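Local coordinates for protein pyrethroid hydrolase (Sphingobium faniae, PDB 5Y57) that hydrolyses pyrethroid insecticides such as cypermethrin and permethrin at their ester bond, as a carboxylesterase of the alpha/beta hydrolase superfamily, at residues 52-57 against 176-181; 86-91 against 183-188. All coordinates share one frame; numbering follows the deposited sequence.

Contact 1. Residues 52-57 against 176-181; sequences VDMEHY and TVPFGT. With PMS (phenylmethanesulfonic acid), chain G.
M54, a selenomethionine, and Y57 reach from the short helix 54-57 across P178, and both meet the proline at about a right angle. The M54 chain bends twice: chi2 (-60°) and chi3 (-86°) fold it so that SE lies 3.7 Å from P178 CA and 3.9 Å from P178 CB. Farther back, the M54 and T181 side chains run past each other in opposite directions, M54 CG 3.4 Å from T181 OG1. P178 CD lies over one face of the Y57 ring, offset toward the rim, while P178 CG makes the closest approach, 3.6 Å from Y57 CE2. The Y57 hydroxyl hydrogen-bonds to H41 and Q174. V177 CG1 rests 3.8 Å from D53 C, where the helix starts. Across the segments the touching is van der Waals, mostly between apolar groups. D53 is the N-cap, its OD1 accepting from H56 N at 3.0 Å. F179, which does not touch 52-57, brings CE1 within 3.6 Å of C5 of the bound phenylmethanesulfonic acid, this carbon lying in the F179 ring plane, at its edge. The contact thus probably lies behind a wall of the ligand site, where the ligand is hydrogen-bonded to L79 N and A12 N, consistent with the oxyanion hole of alpha/beta hydrolases.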
loop_
_atom_site.group_PDB
_atom_site.type_symbol
_atom_site.label_atom_id
_atom_site.label_comp_id
_atom_site.label_asym_id
_atom_site.label_seq_id
_atom_site.Cartn_x
_atom_site.Cartn_y
_atom_site.Cartn_z
ATOM N N VAL A 52 8.683 -0.307 -16.458
ATOM C CA VAL A 52 9.485 -1.466 -16.849
ATOM C C VAL A 52 9.401 -2.582 -15.804
ATOM O O VAL A 52 8.961 -3.699 -16.105
ATOM C CB VAL A 52 10.944 -1.051 -17.096
ATOM C CG1 VAL A 52 11.780 -2.282 -17.343
ATOM C CG2 VAL A 52 11.023 -0.099 -18.290
ATOM N N ASP A 53 9.862 -2.323 -14.583
ATOM C CA ASP A 53 9.888 -3.360 -13.538
ATOM C C ASP A 53 9.717 -2.697 -12.174
ATOM O O ASP A 53 9.298 -1.541 -12.073
ATOM C CB ASP A 53 11.174 -4.200 -13.601
ATOM C CG ASP A 53 12.444 -3.353 -13.555
ATOM O OD1 ASP A 53 12.371 -2.151 -13.214
ATOM O OD2 ASP A 53 13.529 -3.904 -13.846
HETATM N N MSE A 54 10.018 -3.438 -11.112
HETATM C CA MSE A 54 9.738 -2.939 -9.768
HETATM C C MSE A 54 10.701 -1.859 -9.329
HETATM O O MSE A 54 10.282 -0.892 -8.716
HETATM C CB MSE A 54 9.749 -4.082 -8.757
HETATM C CG MSE A 54 8.449 -4.859 -8.760
HETATM SE SE MSE A 54 6.850 -3.794 -8.333
HETATM C CE MSE A 54 6.937 -3.939 -6.350
ATOM N N GLU A 55 11.989 -2.069 -9.615
ATOM C CA GLU A 55 13.003 -1.038 -9.415
ATOM C C GLU A 55 12.583 0.255 -10.086
ATOM O O GLU A 55 12.748 1.343 -9.522
ATOM C CB GLU A 55 14.350 -1.512 -9.982
ATOM C CG GLU A 55 15.564 -0.613 -9.747
ATOM C CD GLU A 55 15.568 0.675 -10.580
ATOM O OE1 GLU A 55 15.166 0.629 -11.773
ATOM O OE2 GLU A 55 15.978 1.736 -10.037
ATOM N N HIS A 56 12.044 0.148 -11.302
ATOM C CA HIS A 56 11.572 1.330 -12.000
ATOM C C HIS A 56 10.328 1.896 -11.335
ATOM O O HIS A 56 10.230 3.106 -11.117
ATOM C CB HIS A 56 11.293 0.994 -13.466
ATOM C CG HIS A 56 10.889 2.176 -14.279
ATOM N ND1 HIS A 56 9.808 2.161 -15.132
ATOM C CD2 HIS A 56 11.419 3.418 -14.363
ATOM C CE1 HIS A 56 9.700 3.337 -15.723
ATOM N NE2 HIS A 56 10.662 4.120 -15.268
ATOM N N TYR A 57 9.360 1.024 -11.026
ATOM C CA TYR A 57 8.104 1.437 -10.403
ATOM C C TYR A 57 8.353 2.195 -9.101
ATOM O O TYR A 57 7.750 3.244 -8.857
ATOM C CB TYR A 57 7.243 0.196 -10.140
ATOM C CG TYR A 57 5.780 0.423 -9.799
ATOM C CD1 TYR A 57 4.957 1.193 -10.607
ATOM C CD2 TYR A 57 5.223 -0.154 -8.680
ATOM C CE1 TYR A 57 3.630 1.385 -10.301
ATOM C CE2 TYR A 57 3.894 0.026 -8.364
ATOM C CZ TYR A 57 3.097 0.796 -9.168
ATOM O OH TYR A 57 1.761 0.980 -8.858
ATOM N N THR A 176 0.369 -3.839 -14.516
ATOM C CA THR A 176 0.232 -5.141 -13.866
ATOM C C THR A 176 1.535 -5.621 -13.240
ATOM O O THR A 176 1.541 -6.686 -12.612
ATOM C CB THR A 176 -0.287 -6.189 -14.859
ATOM O OG1 THR A 176 0.613 -6.283 -15.966
ATOM C CG2 THR A 176 -1.684 -5.800 -15.352
ATOM N N VAL A 177 2.602 -4.831 -13.370
ATOM C CA VAL A 177 3.923 -5.214 -12.856
ATOM C C VAL A 177 3.918 -5.576 -11.366
ATOM O O VAL A 177 4.411 -6.657 -11.022
ATOM C CB VAL A 177 4.952 -4.117 -13.193
ATOM C CG1 VAL A 177 6.316 -4.374 -12.517
ATOM C CG2 VAL A 177 5.130 -3.964 -14.685
ATOM N N PRO A 178 3.426 -4.731 -10.442
ATOM C CA PRO A 178 3.474 -5.114 -9.016
ATOM C C PRO A 178 2.665 -6.350 -8.671
ATOM O O PRO A 178 2.942 -6.993 -7.652
ATOM C CB PRO A 178 2.921 -3.878 -8.290
ATOM C CG PRO A 178 2.249 -3.048 -9.347
ATOM C CD PRO A 178 2.993 -3.326 -10.599
ATOM N N PHE A 179 1.649 -6.682 -9.460
ATOM C CA PHE A 179 0.850 -7.858 -9.166
ATOM C C PHE A 179 1.621 -9.138 -9.372
ATOM O O PHE A 179 1.238 -10.168 -8.812
ATOM C CB PHE A 179 -0.388 -7.903 -10.045
ATOM C CG PHE A 179 -1.487 -7.010 -9.594
ATOM C CD1 PHE A 179 -2.436 -7.463 -8.687
ATOM C CD2 PHE A 179 -1.595 -5.728 -10.098
ATOM C CE1 PHE A 179 -3.470 -6.652 -8.292
ATOM C CE2 PHE A 179 -2.616 -4.909 -9.708
ATOM C CZ PHE A 179 -3.563 -5.365 -8.813
ATOM N N GLY A 180 2.701 -9.091 -10.142
ATOM C CA GLY A 180 3.305 -10.316 -10.603
ATOM C C GLY A 180 4.699 -10.565 -10.093
ATOM O O GLY A 180 5.255 -11.639 -10.331
ATOM N N THR A 181 5.261 -9.605 -9.386
ATOM C CA THR A 181 6.629 -9.693 -8.906
ATOM C C THR A 181 6.647 -10.363 -7.537
ATOM O O THR A 181 5.821 -10.033 -6.679
ATOM C CB THR A 181 7.265 -8.302 -8.830
ATOM O OG1 THR A 181 7.331 -7.738 -10.155
ATOM C CG2 THR A 181 8.667 -8.389 -8.284
HETATM C C PMS G . -6.044 -3.758 -4.028
HETATM S S PMS G . -5.608 -2.142 -3.918
HETATM C C1 PMS G . -6.468 -4.311 -5.371
HETATM C C2 PMS G . -6.942 -3.487 -6.377
HETATM C C3 PMS G . -7.320 -4.033 -7.603
HETATM C C4 PMS G . -7.219 -5.396 -7.805
HETATM C C5 PMS G . -6.734 -6.219 -6.791
HETATM C C6 PMS G . -6.368 -5.683 -5.569
HETATM O O2S PMS G . -4.359 -1.795 -4.521
HETATM O O1S PMS G . -6.629 -1.194 -4.259
#

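Contact 2. Residues 86-91 against 183-188; sequences WLAQHH and NPMEGR
Q89, near the C-terminal end of helix 80-90, lies along the loop at P184, M185 and E186. Its CB packs on M185, 3.7 Å from M185 CA, with the selenomethionine's CG also close by. CG then leaves in the direction opposite the backbone N (chi1 153°) and passes the P184 carbonyl, 3.4 Å from P184 O. A bend at chi2 (67°) turns the amide along the loop, so that CD too lies beside that carbonyl while OE1 arrives at E186 N. This 2.8 Å hydrogen bond from E186 N to Q89 OE1 approaches from above the amide plane, well off a lone pair, with an N-H...O angle of 146°. NE2, on the other branch, comes to 3.6 Å from E186 OE2, which is not a hydrogen bond; the amide and carboxylate planes stand nearly perpendicular. P184 CG sits 3.7 Å from CD1 of W86, one turn back from Q89 on the helix, and also meets the edge of the H90 ring. That imidazole is fixed against the W86 indole by a 3.0 Å bond from H90 ND1 to W86 O. Ahead of the proline, N183 OD1 accepts from M185 N in an Asx turn, while N183 ND2 is hydrogen-bonded to T106 O. Chemically, one amide oxygen provides the directional link between helix and loop. P184 O and E186 O also crowd that oxygen as fellow acceptors, which would be expected to offset part of the bond's gain; the rest is van der Waals packing of P184 and M185 on W86, A88 and the Q89 methylenes.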
loop_
_atom_site.group_PDB
_atom_site.type_symbol
_atom_site.label_atom_id
_atom_site.label_comp_id
_atom_site.label_asym_id
_atom_site.label_seq_id
_atom_site.Cartn_x
_atom_site.Cartn_y
_atom_site.Cartn_z
ATOM N N TRP A 86 9.418 -4.831 -1.602
ATOM C CA TRP A 86 10.523 -4.758 -2.553
ATOM C C TRP A 86 11.573 -3.743 -2.089
ATOM O O TRP A 86 12.773 -4.040 -2.070
ATOM C CB TRP A 86 9.994 -4.418 -3.954
ATOM C CG TRP A 86 11.031 -4.550 -5.040
ATOM C CD1 TRP A 86 11.189 -5.599 -5.910
ATOM C CD2 TRP A 86 12.054 -3.601 -5.365
ATOM N NE1 TRP A 86 12.257 -5.364 -6.741
ATOM C CE2 TRP A 86 12.799 -4.140 -6.431
ATOM C CE3 TRP A 86 12.423 -2.349 -4.847
ATOM C CZ2 TRP A 86 13.883 -3.476 -6.990
ATOM C CZ3 TRP A 86 13.501 -1.677 -5.417
ATOM C CH2 TRP A 86 14.218 -2.247 -6.470
ATOM N N LEU A 87 11.139 -2.544 -1.709
ATOM C CA LEU A 87 12.068 -1.509 -1.228
ATOM C C LEU A 87 12.833 -1.951 0.013
ATOM O O LEU A 87 14.032 -1.686 0.139
ATOM C CB LEU A 87 11.299 -0.233 -0.924
ATOM C CG LEU A 87 10.790 0.540 -2.139
ATOM C CD1 LEU A 87 9.605 1.398 -1.758
ATOM C CD2 LEU A 87 11.879 1.373 -2.752
ATOM N N ALA A 88 12.150 -2.609 0.948
ATOM C CA ALA A 88 12.806 -3.064 2.165
ATOM C C ALA A 88 14.035 -3.886 1.836
ATOM O O ALA A 88 15.105 -3.694 2.425
ATOM C CB ALA A 88 11.836 -3.885 3.007
ATOM N N GLN A 89 13.908 -4.779 0.857
ATOM C CA GLN A 89 14.980 -5.713 0.556
ATOM C C GLN A 89 16.155 -5.006 -0.085
ATOM O O GLN A 89 17.306 -5.410 0.125
ATOM C CB GLN A 89 14.444 -6.835 -0.351
ATOM C CG GLN A 89 15.479 -7.478 -1.246
ATOM C CD GLN A 89 16.502 -8.246 -0.449
ATOM O OE1 GLN A 89 16.216 -8.702 0.663
ATOM N NE2 GLN A 89 17.709 -8.372 -0.992
ATOM N N HIS A 90 15.892 -3.947 -0.853
ATOM C CA HIS A 90 16.958 -3.241 -1.530
ATOM C C HIS A 90 17.492 -2.052 -0.738
ATOM O O HIS A 90 18.609 -1.608 -1.015
ATOM C CB HIS A 90 16.487 -2.778 -2.917
ATOM C CG HIS A 90 16.243 -3.908 -3.874
ATOM N ND1 HIS A 90 15.135 -4.720 -3.800
ATOM C CD2 HIS A 90 16.982 -4.380 -4.904
ATOM C CE1 HIS A 90 15.192 -5.633 -4.752
ATOM N NE2 HIS A 90 16.301 -5.444 -5.441
ATOM N N HIS A 91 16.742 -1.522 0.236
ATOM C CA HIS A 91 17.228 -0.415 1.066
ATOM C C HIS A 91 17.055 -0.706 2.555
ATOM O O HIS A 91 16.592 0.144 3.315
ATOM C CB HIS A 91 16.523 0.885 0.692
ATOM C CG HIS A 91 16.637 1.224 -0.762
ATOM N ND1 HIS A 91 17.664 1.986 -1.270
ATOM C CD2 HIS A 91 15.857 0.890 -1.817
ATOM C CE1 HIS A 91 17.509 2.115 -2.575
ATOM N NE2 HIS A 91 16.419 1.460 -2.933
ATOM N N ASN A 183 8.021 -11.395 -3.719
ATOM C CA ASN A 183 8.684 -10.663 -2.644
ATOM C C ASN A 183 10.149 -11.066 -2.597
ATOM O O ASN A 183 10.446 -12.243 -2.353
ATOM C CB ASN A 183 8.017 -10.959 -1.304
ATOM C CG ASN A 183 8.585 -10.116 -0.166
ATOM O OD1 ASN A 183 9.684 -9.570 -0.264
ATOM N ND2 ASN A 183 7.826 -10.001 0.913
ATOM N N PRO A 184 11.087 -10.143 -2.786
ATOM C CA PRO A 184 12.510 -10.499 -2.729
ATOM C C PRO A 184 13.131 -10.448 -1.340
ATOM O O PRO A 184 14.348 -10.635 -1.228
ATOM C CB PRO A 184 13.143 -9.425 -3.620
ATOM C CG PRO A 184 12.217 -8.245 -3.522
ATOM C CD PRO A 184 10.911 -8.692 -2.926
HETATM N N MSE A 185 12.357 -10.204 -0.297
HETATM C CA MSE A 185 12.955 -9.986 1.031
HETATM C C MSE A 185 13.741 -11.184 1.528
HETATM O O MSE A 185 13.226 -12.299 1.593
HETATM C CB MSE A 185 11.881 -9.624 2.051
HETATM C CG MSE A 185 11.491 -8.173 1.986
HETATM SE SE MSE A 185 9.867 -7.796 2.972
HETATM C CE MSE A 185 10.743 -7.674 4.749
ATOM N N GLU A 186 15.003 -10.933 1.865
ATOM C CA GLU A 186 15.907 -11.963 2.347
ATOM C C GLU A 186 16.830 -11.371 3.406
ATOM O O GLU A 186 17.159 -10.173 3.379
ATOM C CB GLU A 186 16.749 -12.546 1.207
ATOM C CG GLU A 186 17.957 -11.697 0.970
ATOM C CD GLU A 186 18.787 -12.135 -0.186
ATOM O OE1 GLU A 186 18.554 -13.266 -0.676
ATOM O OE2 GLU A 186 19.666 -11.322 -0.591
ATOM N N GLY A 187 17.253 -12.228 4.332
ATOM C CA GLY A 187 18.234 -11.874 5.346
ATOM C C GLY A 187 18.021 -10.578 6.112
ATOM O O GLY A 187 17.108 -10.467 6.936
ATOM N N ARG A 188 18.872 -9.591 5.835
ATOM C CA ARG A 188 18.849 -8.340 6.583
ATOM C C ARG A 188 17.460 -7.704 6.594
ATOM O O ARG A 188 17.062 -7.100 7.595
ATOM C CB ARG A 188 19.880 -7.377 5.985
ATOM C CG ARG A 188 20.348 -6.316 6.940
ATOM C CD ARG A 188 20.951 -5.131 6.218
ATOM N NE ARG A 188 21.080 -4.009 7.141
ATOM C CZ ARG A 188 21.796 -2.919 6.894
ATOM N NH1 ARG A 188 22.454 -2.813 5.741
ATOM N NH2 ARG A 188 21.856 -1.945 7.798
#

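Overall arrangement
From the N terminus, the chain passes strands 3-9 and 32-34 before reaching 52-57, then runs through strand 71-77 and the GxSxG sequence, the probable nucleophile elbow, into helix 80-90 with segment 86-91. It next builds strand 95-101 and the small antiparallel sheet before 176-181 returns to 52-57 and closes contact 1. Only a few residues later, 183-188 closes contact 2 on 86-91, ahead of strand 194-199. The two loops cross, since their segments alternate. W86 joins the contacts directly, packing on M54 and E55. Together they fasten the 176-188 connection, between the antiparallel sheet and the main parallel sheet, to two neighbouring helices.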